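Local atomic coordinates of PT26-6P (Thermococcus sp., PDB entry 2WB7), a protein that is of unknown function, is encoded by a mobile, extrachromosomal element of euryarchaea, and combines immunoglobulin-like beta domains with a helical domain. Residues 103-108 with 126-131; 276-281 with 344-349; 311-316 with 350-355. All coordinates share one frame; numbering follows the deposited sequence.

Contact 1. Residues 103-108 with 126-131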
ATOM      1  N   TRP A 103     -14.611 -20.489   0.954  1.00 53.88           N
ATOM      2  CA  TRP A 103     -13.933 -20.542   2.245  1.00 53.11           C
ATOM      3  C   TRP A 103     -14.814 -21.106   3.343  1.00 53.30           C
ATOM      4  O   TRP A 103     -14.510 -20.963   4.528  1.00 53.17           O
ATOM      5  CB  TRP A 103     -13.427 -19.152   2.628  1.00 52.74           C
ATOM      6  CG  TRP A 103     -12.599 -18.570   1.551  1.00 50.17           C
ATOM      7  CD1 TRP A 103     -12.756 -17.358   0.947  1.00 48.20           C
ATOM      8  CD2 TRP A 103     -11.494 -19.202   0.914  1.00 48.12           C
ATOM      9  NE1 TRP A 103     -11.805 -17.194  -0.027  1.00 48.07           N
ATOM     10  CE2 TRP A 103     -11.014 -18.313  -0.067  1.00 47.65           C
ATOM     11  CE3 TRP A 103     -10.858 -20.436   1.081  1.00 47.56           C
ATOM     12  CZ2 TRP A 103      -9.920 -18.615  -0.883  1.00 46.99           C
ATOM     13  CZ3 TRP A 103      -9.769 -20.740   0.269  1.00 47.35           C
ATOM     14  CH2 TRP A 103      -9.312 -19.830  -0.700  1.00 46.96           C
ATOM     15  N   THR A 104     -15.906 -21.745   2.932  1.00 53.43           N
ATOM     16  CA  THR A 104     -16.813 -22.423   3.850  1.00 53.40           C
ATOM     17  C   THR A 104     -16.055 -23.005   5.028  1.00 53.11           C
ATOM     18  O   THR A 104     -15.044 -23.686   4.855  1.00 53.20           O
ATOM     19  CB  THR A 104     -17.581 -23.555   3.144  1.00 53.49           C
ATOM     20  OG1 THR A 104     -17.997 -23.121   1.841  1.00 54.54           O
ATOM     21  CG2 THR A 104     -18.799 -23.943   3.950  1.00 53.64           C
ATOM     22  N   ARG A 105     -16.545 -22.718   6.229  1.00 52.68           N
ATOM     23  CA  ARG A 105     -15.929 -23.215   7.447  1.00 52.28           C
ATOM     24  C   ARG A 105     -17.000 -23.996   8.167  1.00 52.45           C
ATOM     25  O   ARG A 105     -18.139 -23.539   8.257  1.00 52.52           O
ATOM     26  CB  ARG A 105     -15.482 -22.043   8.322  1.00 52.03           C
ATOM     27  CG  ARG A 105     -14.247 -22.299   9.171  1.00 51.13           C
ATOM     28  CD  ARG A 105     -14.488 -23.388  10.191  1.00 49.27           C
ATOM     29  NE  ARG A 105     -13.472 -23.392  11.229  1.00 48.20           N
ATOM     30  CZ  ARG A 105     -13.392 -24.308  12.187  1.00 47.27           C
ATOM     31  NH1 ARG A 105     -14.278 -25.292  12.237  1.00 46.78           N
ATOM     32  NH2 ARG A 105     -12.432 -24.238  13.095  1.00 45.72           N
ATOM     33  N   VAL A 106     -16.654 -25.170   8.680  1.00 52.48           N
ATOM     34  CA  VAL A 106     -17.633 -25.961   9.408  1.00 52.82           C
ATOM     35  C   VAL A 106     -17.146 -26.403  10.784  1.00 53.31           C
ATOM     36  O   VAL A 106     -16.075 -27.003  10.917  1.00 53.39           O
ATOM     37  CB  VAL A 106     -18.076 -27.189   8.590  1.00 52.68           C
ATOM     38  CG1 VAL A 106     -18.614 -28.273   9.511  1.00 52.90           C
ATOM     39  CG2 VAL A 106     -19.118 -26.778   7.546  1.00 52.08           C
ATOM     40  N   TRP A 107     -17.941 -26.086  11.805  1.00 53.82           N
ATOM     41  CA  TRP A 107     -17.748 -26.622  13.150  1.00 54.18           C
ATOM     42  C   TRP A 107     -18.736 -27.778  13.330  1.00 54.71           C
ATOM     43  O   TRP A 107     -19.963 -27.582  13.247  1.00 54.75           O
ATOM     44  CB  TRP A 107     -18.015 -25.545  14.204  1.00 53.92           C
ATOM     45  CG  TRP A 107     -17.058 -24.369  14.198  1.00 54.03           C
ATOM     46  CD1 TRP A 107     -15.898 -24.253  14.916  1.00 53.37           C
ATOM     47  CD2 TRP A 107     -17.201 -23.135  13.470  1.00 53.99           C
ATOM     48  NE1 TRP A 107     -15.306 -23.037  14.664  1.00 53.49           N
ATOM     49  CE2 TRP A 107     -16.083 -22.335  13.781  1.00 53.60           C
ATOM     50  CE3 TRP A 107     -18.155 -22.638  12.575  1.00 53.87           C
ATOM     51  CZ2 TRP A 107     -15.897 -21.068  13.237  1.00 53.40           C
ATOM     52  CZ3 TRP A 107     -17.967 -21.384  12.033  1.00 53.37           C
ATOM     53  CH2 TRP A 107     -16.849 -20.611  12.369  1.00 53.79           C
ATOM     54  N   ASN A 108     -18.221 -28.986  13.546  1.00 55.15           N
ATOM     55  CA  ASN A 108     -19.109 -30.113  13.761  1.00 55.70           C
ATOM     56  C   ASN A 108     -19.364 -30.332  15.245  1.00 56.10           C
ATOM     57  O   ASN A 108     -18.706 -29.718  16.092  1.00 55.75           O
ATOM     58  CB  ASN A 108     -18.605 -31.381  13.077  1.00 55.67           C
ATOM     59  CG  ASN A 108     -17.286 -31.869  13.643  1.00 56.13           C
ATOM     60  OD1 ASN A 108     -16.895 -31.528  14.762  1.00 56.05           O
ATOM     61  ND2 ASN A 108     -16.591 -32.693  12.864  1.00 56.41           N
ATOM     62  N   THR A 126     -13.438 -17.108  13.034  1.00 43.82           N
ATOM     63  CA  THR A 126     -12.919 -17.628  11.785  1.00 43.77           C
ATOM     64  C   THR A 126     -12.268 -16.527  10.931  1.00 43.75           C
ATOM     65  O   THR A 126     -12.265 -15.350  11.292  1.00 43.85           O
ATOM     66  CB  THR A 126     -14.010 -18.392  10.993  1.00 43.56           C
ATOM     67  OG1 THR A 126     -13.386 -19.231  10.015  1.00 44.31           O
ATOM     68  CG2 THR A 126     -14.947 -17.433  10.301  1.00 43.11           C
ATOM     69  N   VAL A 127     -11.678 -16.925   9.812  1.00 43.91           N
ATOM     70  CA  VAL A 127     -11.047 -15.987   8.905  1.00 43.69           C
ATOM     71  C   VAL A 127     -11.738 -16.113   7.573  1.00 43.66           C
ATOM     72  O   VAL A 127     -12.010 -17.217   7.126  1.00 43.55           O
ATOM     73  CB  VAL A 127      -9.574 -16.332   8.702  1.00 43.67           C
ATOM     74  CG1 VAL A 127      -8.886 -15.243   7.892  1.00 43.50           C
ATOM     75  CG2 VAL A 127      -8.886 -16.534  10.048  1.00 43.13           C
HETATM   76  N   MSE A 128     -12.032 -14.987   6.938  1.00 43.97           N
HETATM   77  CA  MSE A 128     -12.702 -15.017   5.635  1.00 44.48           C
HETATM   78  C   MSE A 128     -12.009 -14.138   4.573  1.00 44.61           C
HETATM   79  O   MSE A 128     -11.016 -13.449   4.843  1.00 44.87           O
HETATM   80  CB  MSE A 128     -14.177 -14.624   5.780  1.00 44.42           C
HETATM   81  CG  MSE A 128     -15.008 -15.611   6.621  1.00 45.66           C
HETATM   82 SE   MSE A 128     -15.573 -17.279   5.707  1.00 47.31          SE
HETATM   83  CE  MSE A 128     -15.141 -18.513   7.136  1.00 46.53           C
ATOM     84  N   LYS A 129     -12.544 -14.166   3.359  1.00 44.41           N
ATOM     85  CA  LYS A 129     -11.992 -13.381   2.271  1.00 43.76           C
ATOM     86  C   LYS A 129     -12.961 -13.299   1.087  1.00 43.88           C
ATOM     87  O   LYS A 129     -13.555 -14.305   0.682  1.00 43.87           O
ATOM     88  CB  LYS A 129     -10.666 -13.992   1.836  1.00 43.49           C
ATOM     89  CG  LYS A 129      -9.927 -13.184   0.791  1.00 42.86           C
ATOM     90  CD  LYS A 129      -8.769 -13.968   0.179  1.00 41.69           C
ATOM     91  CE  LYS A 129      -8.132 -13.161  -0.943  1.00 41.28           C
ATOM     92  NZ  LYS A 129      -7.281 -13.995  -1.820  1.00 40.03           N
ATOM     93  N   ALA A 130     -13.117 -12.097   0.542  1.00 43.85           N
ATOM     94  CA  ALA A 130     -13.954 -11.883  -0.632  1.00 44.14           C
ATOM     95  C   ALA A 130     -13.391 -12.551  -1.894  1.00 44.52           C
ATOM     96  O   ALA A 130     -12.280 -13.098  -1.875  1.00 44.79           O
ATOM     97  CB  ALA A 130     -14.134 -10.398  -0.864  1.00 44.02           C
ATOM     98  N   PRO A 131     -14.155 -12.516  -3.005  1.00 44.80           N
ATOM     99  CA  PRO A 131     -13.632 -12.997  -4.288  1.00 45.04           C
ATOM    100  C   PRO A 131     -12.365 -12.229  -4.719  1.00 45.12           C
ATOM    101  O   PRO A 131     -12.276 -11.007  -4.529  1.00 45.28           O
ATOM    102  CB  PRO A 131     -14.791 -12.726  -5.264  1.00 45.18           C
ATOM    103  CG  PRO A 131     -16.005 -12.715  -4.418  1.00 44.67           C
ATOM    104  CD  PRO A 131     -15.562 -12.089  -3.119  1.00 44.71           C
TER
HETATM  105  O   HOH W   1     -12.178 -20.984  12.052  1.00 29.07           O
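The indole of Trp103 lies alongside the side chain of Lys129 and meets the other segment through its five-membered ring. CG of Trp103 is anti to the carbonyl carbon (chi1 -53°), which turns the pyrrole edge towards the backbone of Lys129: CD1 of Trp103 comes to 3.2 Å from O of Lys129, close to the ring plane. NE1 of Trp103 lies 3.9 Å from CB of Lys129 but makes no hydrogen bond to that carbonyl, the angle being poor. The lysine chain is extended and carries NZ away to a salt bridge with Asp132. Ile371 and Pro372 of strand 370-379 pack on the indole. No direct hydrogen bond crosses between the segments; instead NH1 of Arg365 bonds to O of Trp103 and O of Val127, bridging them. The arrangement is consistent with the sandwich packing of an immunoglobulin-like domain: strand 104-108 pairs with strand 85-96 in one sheet, strand 120-129 with strand 66-75 in another, and segments 104-108 and 126-129 run nearly antiparallel at 163° with axes 8.6 Å apart. Met128, a selenomethionine, is bent at chi2 and chi3, so its CE reaches across to 3.7 Å from CB of Arg105, while SE lies against CB of Trp103. Arg105 and Thr126 pass head to tail. OG1 of Thr126, anti to its backbone N, sits 3.3 Å from CG of Arg105, and a water accepts hydrogen bonds from that hydroxyl and from NE of Arg105. The guanidinium lies against the residue two on in the strand, NE1 of Trp107 being 3.3 Å above the guanidinium plane and over its centre. From the same indole, CH2 of Trp107 approaches CB of Thr126 obliquely at 3.9 Å.

Contact 2. Residues 276-281 with 344-349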
ATOM      1  N   HIS A 276      17.797   8.357  -8.988  1.00 32.28           N
ATOM      2  CA  HIS A 276      17.540   7.306  -9.972  1.00 32.19           C
ATOM      3  C   HIS A 276      17.700   7.882 -11.359  1.00 32.31           C
ATOM      4  O   HIS A 276      16.851   8.630 -11.825  1.00 32.25           O
ATOM      5  CB  HIS A 276      16.121   6.768  -9.793  1.00 31.97           C
ATOM      6  CG  HIS A 276      15.841   6.285  -8.402  1.00 32.16           C
ATOM      7  ND1 HIS A 276      16.112   4.996  -7.994  1.00 32.06           N
ATOM      8  CD2 HIS A 276      15.333   6.922  -7.318  1.00 31.49           C
ATOM      9  CE1 HIS A 276      15.768   4.856  -6.724  1.00 31.07           C
ATOM     10  NE2 HIS A 276      15.293   6.009  -6.291  1.00 30.73           N
ATOM     11  N   VAL A 277      18.807   7.552 -12.012  1.00 32.64           N
ATOM     12  CA  VAL A 277      19.115   8.119 -13.320  1.00 32.61           C
ATOM     13  C   VAL A 277      19.451   6.996 -14.269  1.00 32.72           C
ATOM     14  O   VAL A 277      19.998   5.982 -13.846  1.00 33.09           O
ATOM     15  CB  VAL A 277      20.332   9.067 -13.256  1.00 32.61           C
ATOM     16  CG1 VAL A 277      20.451   9.840 -14.547  1.00 32.22           C
ATOM     17  CG2 VAL A 277      20.220  10.017 -12.070  1.00 31.83           C
ATOM     18  N   LEU A 278      19.138   7.171 -15.549  1.00 32.82           N
ATOM     19  CA  LEU A 278      19.504   6.169 -16.556  1.00 32.96           C
ATOM     20  C   LEU A 278      21.013   5.928 -16.546  1.00 33.33           C
ATOM     21  O   LEU A 278      21.799   6.842 -16.294  1.00 33.27           O
ATOM     22  CB  LEU A 278      19.044   6.577 -17.959  1.00 32.62           C
ATOM     23  CG  LEU A 278      17.545   6.494 -18.268  1.00 32.58           C
ATOM     24  CD1 LEU A 278      17.239   6.913 -19.697  1.00 30.37           C
ATOM     25  CD2 LEU A 278      16.988   5.090 -17.983  1.00 32.07           C
ATOM     26  N   ASN A 279      21.398   4.689 -16.830  1.00 33.71           N
ATOM     27  CA  ASN A 279      22.790   4.247 -16.763  1.00 34.16           C
ATOM     28  C   ASN A 279      23.434   4.355 -15.408  1.00 34.20           C
ATOM     29  O   ASN A 279      24.641   4.167 -15.298  1.00 34.85           O
ATOM     30  CB  ASN A 279      23.680   4.901 -17.821  1.00 33.69           C
ATOM     31  CG  ASN A 279      23.589   4.188 -19.144  1.00 35.96           C
ATOM     32  OD1 ASN A 279      23.247   2.995 -19.204  1.00 37.22           O
ATOM     33  ND2 ASN A 279      23.845   4.909 -20.222  1.00 38.37           N
ATOM     34  N   SER A 280      22.648   4.630 -14.377  1.00 33.90           N
ATOM     35  CA  SER A 280      23.194   4.608 -13.037  1.00 33.85           C
ATOM     36  C   SER A 280      22.586   3.486 -12.173  1.00 33.59           C
ATOM     37  O   SER A 280      21.677   2.775 -12.608  1.00 33.89           O
ATOM     38  CB  SER A 280      23.014   5.968 -12.397  1.00 34.10           C
ATOM     39  OG  SER A 280      24.208   6.335 -11.732  1.00 35.25           O
ATOM     40  N   THR A 281      23.111   3.311 -10.969  1.00 33.11           N
ATOM     41  CA  THR A 281      22.687   2.237 -10.079  1.00 32.83           C
ATOM     42  C   THR A 281      22.008   2.798  -8.843  1.00 32.51           C
ATOM     43  O   THR A 281      22.452   3.804  -8.309  1.00 32.22           O
ATOM     44  CB  THR A 281      23.894   1.424  -9.580  1.00 32.81           C
ATOM     45  OG1 THR A 281      24.507   0.740 -10.677  1.00 34.17           O
ATOM     46  CG2 THR A 281      23.459   0.404  -8.545  1.00 32.73           C
ATOM     47  N   TYR A 344      20.030   0.960 -14.012  1.00 33.41           N
ATOM     48  CA  TYR A 344      19.085   1.469 -14.994  1.00 33.86           C
ATOM     49  C   TYR A 344      19.688   1.545 -16.383  1.00 34.79           C
ATOM     50  O   TYR A 344      19.685   2.604 -17.008  1.00 34.95           O
ATOM     51  CB  TYR A 344      18.578   2.826 -14.554  1.00 33.25           C
ATOM     52  CG  TYR A 344      17.904   2.779 -13.199  1.00 32.04           C
ATOM     53  CD1 TYR A 344      16.874   1.878 -12.947  1.00 29.81           C
ATOM     54  CD2 TYR A 344      18.292   3.645 -12.174  1.00 30.57           C
ATOM     55  CE1 TYR A 344      16.246   1.834 -11.725  1.00 28.25           C
ATOM     56  CE2 TYR A 344      17.673   3.610 -10.947  1.00 29.80           C
ATOM     57  CZ  TYR A 344      16.639   2.706 -10.731  1.00 29.36           C
ATOM     58  OH  TYR A 344      16.022   2.666  -9.509  1.00 27.45           O
ATOM     59  N   THR A 345      20.196   0.411 -16.856  1.00 35.89           N
ATOM     60  CA  THR A 345      20.797   0.315 -18.173  1.00 37.33           C
ATOM     61  C   THR A 345      19.998   1.072 -19.205  1.00 37.82           C
ATOM     62  O   THR A 345      18.810   0.851 -19.354  1.00 37.23           O
ATOM     63  CB  THR A 345      20.884  -1.134 -18.641  1.00 37.57           C
ATOM     64  OG1 THR A 345      21.613  -1.902 -17.674  1.00 39.25           O
ATOM     65  CG2 THR A 345      21.607  -1.209 -19.969  1.00 37.84           C
ATOM     66  N   ASP A 346      20.665   1.968 -19.923  1.00 39.14           N
ATOM     67  CA  ASP A 346      20.009   2.688 -21.001  1.00 40.52           C
ATOM     68  C   ASP A 346      20.299   2.030 -22.341  1.00 40.83           C
ATOM     69  O   ASP A 346      21.441   1.803 -22.676  1.00 41.22           O
ATOM     70  CB  ASP A 346      20.453   4.153 -21.020  1.00 40.78           C
ATOM     71  CG  ASP A 346      19.524   5.032 -21.850  1.00 42.18           C
ATOM     72  OD1 ASP A 346      18.545   4.510 -22.411  1.00 44.06           O
ATOM     73  OD2 ASP A 346      19.767   6.250 -21.943  1.00 44.57           O
ATOM     74  N   ALA A 347      19.250   1.715 -23.091  1.00 41.86           N
ATOM     75  CA  ALA A 347      19.368   1.170 -24.448  1.00 42.56           C
ATOM     76  C   ALA A 347      18.527   2.073 -25.330  1.00 43.09           C
ATOM     77  O   ALA A 347      17.604   2.737 -24.830  1.00 43.52           O
ATOM     78  CB  ALA A 347      18.832  -0.249 -24.499  1.00 42.54           C
ATOM     79  N   PRO A 348      18.837   2.141 -26.637  1.00 43.44           N
ATOM     80  CA  PRO A 348      17.904   2.963 -27.428  1.00 43.06           C
ATOM     81  C   PRO A 348      16.507   2.353 -27.328  1.00 42.29           C
ATOM     82  O   PRO A 348      16.357   1.136 -27.488  1.00 42.21           O
ATOM     83  CB  PRO A 348      18.452   2.841 -28.858  1.00 43.12           C
ATOM     84  CG  PRO A 348      19.923   2.578 -28.670  1.00 43.64           C
ATOM     85  CD  PRO A 348      19.994   1.687 -27.438  1.00 43.66           C
ATOM     86  N   GLY A 349      15.510   3.184 -27.033  1.00 41.31           N
ATOM     87  CA  GLY A 349      14.139   2.697 -26.878  1.00 39.93           C
ATOM     88  C   GLY A 349      13.715   2.666 -25.420  1.00 39.09           C
ATOM     89  O   GLY A 349      12.528   2.774 -25.104  1.00 39.20           O
TER
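Three hydrogen bonds with backbone donors join the loops 276-281 and 344-349. N of Tyr344 gives a nearly straight bond (172°) to O of Ser280, 2.8 Å away and almost along the C=O axis. N of Asn279 donates to O of Tyr344 at 2.7 Å, arriving from above the carbonyl plane. The third has a side-chain acceptor: OD1 of Asn279 takes the N-H of Asp346 at 2.9 Å, again with the donor above the plane. Residues 277-280 form a type II beta turn, closed by N of Ser280 bonding to O of Val277; it sits between strands 266-272 and 281-290 of the second immunoglobulin-like domain, and Asn279 takes the positive phi (61°) of its third position. Among side chains, the polar link is ND1 of His276 with OH of Tyr344, 2.8 Å apart and at the edge of the imidazole, near its plane; the same hydroxyl bonds to Tyr284. The two rings meet rim to rim, planes 59° apart. Replacing Tyr344, a phenylalanine here would lose both hydroxyl bonds and would probably loosen the imidazole of His276 at ND1, although its NE2 is bonded elsewhere. Nonpolar contact is lighter: CD2 of Leu278 reaches CB of Tyr344. Separately, the CD1 methyl of Leu278 lies 3.4 Å from the carboxylate oxygen OD2 of Asp346.

Contact 3. Residues 311-316 with 350-355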
ATOM      1  N   LEU A 311      11.286  -2.981 -13.600  1.00 30.83           N
ATOM      2  CA  LEU A 311      10.743  -3.246 -14.904  1.00 31.31           C
ATOM      3  C   LEU A 311      11.179  -2.137 -15.858  1.00 32.24           C
ATOM      4  O   LEU A 311      10.908  -0.941 -15.621  1.00 31.82           O
ATOM      5  CB  LEU A 311       9.228  -3.320 -14.827  1.00 30.80           C
ATOM      6  CG  LEU A 311       8.659  -4.422 -13.931  1.00 30.38           C
ATOM      7  CD1 LEU A 311       7.144  -4.341 -13.858  1.00 28.58           C
ATOM      8  CD2 LEU A 311       9.076  -5.779 -14.443  1.00 30.08           C
ATOM      9  N   ARG A 312      11.874  -2.517 -16.927  1.00 33.06           N
ATOM     10  CA  ARG A 312      12.230  -1.529 -17.936  1.00 34.25           C
ATOM     11  C   ARG A 312      10.974  -1.207 -18.697  1.00 34.44           C
ATOM     12  O   ARG A 312      10.249  -2.107 -19.108  1.00 34.72           O
ATOM     13  CB  ARG A 312      13.289  -2.057 -18.895  1.00 34.52           C
ATOM     14  CG  ARG A 312      13.635  -1.090 -20.009  1.00 36.31           C
ATOM     15  CD  ARG A 312      14.934  -1.496 -20.716  1.00 37.97           C
ATOM     16  NE  ARG A 312      15.012  -2.946 -20.858  1.00 38.96           N
ATOM     17  CZ  ARG A 312      15.750  -3.734 -20.078  1.00 40.15           C
ATOM     18  NH1 ARG A 312      16.490  -3.219 -19.108  1.00 39.11           N
ATOM     19  NH2 ARG A 312      15.753  -5.046 -20.271  1.00 42.37           N
ATOM     20  N   VAL A 313      10.686   0.075 -18.838  1.00 34.80           N
ATOM     21  CA  VAL A 313       9.593   0.501 -19.686  1.00 35.15           C
ATOM     22  C   VAL A 313      10.180   0.925 -21.018  1.00 35.88           C
ATOM     23  O   VAL A 313      11.038   1.817 -21.088  1.00 35.90           O
ATOM     24  CB  VAL A 313       8.810   1.676 -19.076  1.00 34.71           C
ATOM     25  CG1 VAL A 313       7.795   2.182 -20.055  1.00 34.66           C
ATOM     26  CG2 VAL A 313       8.128   1.246 -17.812  1.00 34.62           C
ATOM     27  N   ILE A 314       9.718   0.278 -22.077  1.00 36.65           N
ATOM     28  CA  ILE A 314      10.138   0.637 -23.419  1.00 37.59           C
ATOM     29  C   ILE A 314       9.282   1.780 -23.958  1.00 38.24           C
ATOM     30  O   ILE A 314       8.098   1.862 -23.642  1.00 38.30           O
ATOM     31  CB  ILE A 314       9.979  -0.544 -24.341  1.00 37.65           C
ATOM     32  CG1 ILE A 314      10.883  -1.680 -23.865  1.00 37.68           C
ATOM     33  CG2 ILE A 314      10.303  -0.131 -25.763  1.00 37.45           C
ATOM     34  CD1 ILE A 314      12.350  -1.337 -23.957  1.00 37.39           C
ATOM     35  N   GLU A 315       9.866   2.668 -24.758  1.00 38.88           N
ATOM     36  CA  GLU A 315       9.062   3.698 -25.422  1.00 39.71           C
ATOM     37  C   GLU A 315       7.858   3.078 -26.120  1.00 39.51           C
ATOM     38  O   GLU A 315       7.993   2.101 -26.857  1.00 39.97           O
ATOM     39  CB  GLU A 315       9.900   4.467 -26.423  1.00 39.72           C
ATOM     40  CG  GLU A 315      10.847   5.406 -25.748  1.00 43.26           C
ATOM     41  CD  GLU A 315      11.959   5.894 -26.660  1.00 47.92           C
ATOM     42  OE1 GLU A 315      11.958   5.541 -27.871  1.00 49.10           O
ATOM     43  OE2 GLU A 315      12.837   6.630 -26.146  1.00 49.30           O
ATOM     44  N   GLY A 316       6.680   3.648 -25.898  1.00 39.28           N
ATOM     45  CA  GLY A 316       5.446   3.058 -26.402  1.00 38.77           C
ATOM     46  C   GLY A 316       4.645   2.482 -25.253  1.00 38.54           C
ATOM     47  O   GLY A 316       3.419   2.551 -25.244  1.00 38.63           O
ATOM     48  N   THR A 350      14.694   2.531 -24.527  1.00 37.95           N
ATOM     49  CA  THR A 350      14.434   2.576 -23.099  1.00 36.61           C
ATOM     50  C   THR A 350      13.848   3.924 -22.690  1.00 36.00           C
ATOM     51  O   THR A 350      14.428   4.972 -22.974  1.00 36.27           O
ATOM     52  CB  THR A 350      15.729   2.306 -22.315  1.00 36.62           C
ATOM     53  OG1 THR A 350      16.178   0.968 -22.589  1.00 36.39           O
ATOM     54  CG2 THR A 350      15.507   2.483 -20.823  1.00 35.35           C
ATOM     55  N   LEU A 351      12.695   3.899 -22.029  1.00 35.09           N
ATOM     56  CA  LEU A 351      12.076   5.129 -21.527  1.00 34.52           C
ATOM     57  C   LEU A 351      12.431   5.394 -20.063  1.00 34.67           C
ATOM     58  O   LEU A 351      12.913   6.470 -19.710  1.00 34.77           O
ATOM     59  CB  LEU A 351      10.555   5.054 -21.654  1.00 34.45           C
ATOM     60  CG  LEU A 351       9.820   6.314 -21.166  1.00 33.45           C
ATOM     61  CD1 LEU A 351      10.046   7.464 -22.129  1.00 33.15           C
ATOM     62  CD2 LEU A 351       8.341   6.083 -20.976  1.00 32.30           C
ATOM     63  N   ASP A 352      12.159   4.410 -19.208  1.00 34.53           N
ATOM     64  CA  ASP A 352      12.471   4.506 -17.796  1.00 34.17           C
ATOM     65  C   ASP A 352      12.278   3.141 -17.163  1.00 33.50           C
ATOM     66  O   ASP A 352      12.044   2.164 -17.865  1.00 33.50           O
ATOM     67  CB  ASP A 352      11.568   5.536 -17.121  1.00 34.70           C
ATOM     68  CG  ASP A 352      10.081   5.137 -17.132  1.00 36.07           C
ATOM     69  OD1 ASP A 352       9.230   6.014 -17.390  1.00 38.14           O
ATOM     70  OD2 ASP A 352       9.750   3.961 -16.863  1.00 37.34           O
ATOM     71  N   TYR A 353      12.377   3.080 -15.839  1.00 32.62           N
ATOM     72  CA  TYR A 353      12.150   1.849 -15.105  1.00 31.99           C
ATOM     73  C   TYR A 353      11.163   2.075 -13.952  1.00 31.93           C
ATOM     74  O   TYR A 353      11.077   3.171 -13.400  1.00 31.49           O
ATOM     75  CB  TYR A 353      13.458   1.344 -14.508  1.00 31.84           C
ATOM     76  CG  TYR A 353      14.453   0.764 -15.476  1.00 30.64           C
ATOM     77  CD1 TYR A 353      15.162   1.574 -16.353  1.00 30.50           C
ATOM     78  CD2 TYR A 353      14.723  -0.590 -15.475  1.00 30.00           C
ATOM     79  CE1 TYR A 353      16.094   1.034 -17.223  1.00 29.48           C
ATOM     80  CE2 TYR A 353      15.642  -1.135 -16.333  1.00 30.26           C
ATOM     81  CZ  TYR A 353      16.320  -0.321 -17.208  1.00 29.39           C
ATOM     82  OH  TYR A 353      17.232  -0.886 -18.052  1.00 29.38           O
ATOM     83  N   HIS A 354      10.440   1.017 -13.590  1.00 31.90           N
ATOM     84  CA  HIS A 354       9.575   1.005 -12.421  1.00 31.83           C
ATOM     85  C   HIS A 354      10.078  -0.070 -11.463  1.00 31.75           C
ATOM     86  O   HIS A 354      10.679  -1.070 -11.884  1.00 31.90           O
ATOM     87  CB  HIS A 354       8.141   0.669 -12.825  1.00 32.25           C
ATOM     88  CG  HIS A 354       7.411   1.792 -13.493  1.00 33.43           C
ATOM     89  ND1 HIS A 354       6.169   2.229 -13.071  1.00 34.67           N
ATOM     90  CD2 HIS A 354       7.741   2.562 -14.557  1.00 34.17           C
ATOM     91  CE1 HIS A 354       5.769   3.227 -13.840  1.00 35.27           C
ATOM     92  NE2 HIS A 354       6.701   3.445 -14.755  1.00 36.57           N
ATOM     93  N   ALA A 355       9.848   0.130 -10.170  1.00 31.41           N
ATOM     94  CA  ALA A 355      10.205  -0.876  -9.184  1.00 30.98           C
ATOM     95  C   ALA A 355       8.899  -1.451  -8.683  1.00 30.98           C
ATOM     96  O   ALA A 355       7.926  -0.711  -8.515  1.00 31.07           O
ATOM     97  CB  ALA A 355      11.000  -0.257  -8.039  1.00 30.81           C
TER
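Arg312 lays its CA and CB over one face of the Tyr353 ring, its CA 4.0 Å from the ring centroid in a CH-pi contact. The two belong to neighbouring antiparallel strands of the second immunoglobulin-like domain and form a non-hydrogen-bonded pair, flanked by the hydrogen-bonded pairs Leu311-His354 and Val313-Asp352. Beyond Val313 the register slips by one at a classic beta bulge. O of Val313 accepts from N of Leu351 at 2.8 Å and, weakly, from N of Asp352 at 3.4 Å. On the face opposite Arg312, CG2 of Val313 lies 3.5 Å from CD2 of His354, whose NE2 bonds to Asp502 and ND1 to Glu378. OD2 of Asp352 is also 3.3 Å from CG2 of Val313. Arg312 is extended to CG and CD; the bend at chi3 (39°), with the turn at chi4, then sets the guanidinium nearly perpendicular to the tyrosine ring, the planes 83° apart. NH1 of Arg312 thereby donates to OH of Tyr353 at 2.7 Å, the oxygen lying only 3° out of the guanidinium plane.

Overall arrangement
Contacts 2 and 3 share the second immunoglobulin-like domain, their centres 9 Å apart, whereas contact 1 lies in the first, about 41 Å between centres from contact 3. The close pair interlock: segments 344-349 and 350-355 are continuous, the Tyr344 and Tyr353 rings meet, O of Thr345 bonds to OH of Tyr353, and O of Gly349 to N of Glu315. Contacts 1 and 3 are largely buried; contact 2, between loops, is partly exposed. Chemistry follows position: contact 1, between sheets, relies on side-chain packing and one water, contact 3, within a sheet, on antiparallel backbone pairing broken by a bulge, plus the Arg312-Tyr353 bond, and contact 2 on backbone and side-chain hydrogen bonds without strand pairing.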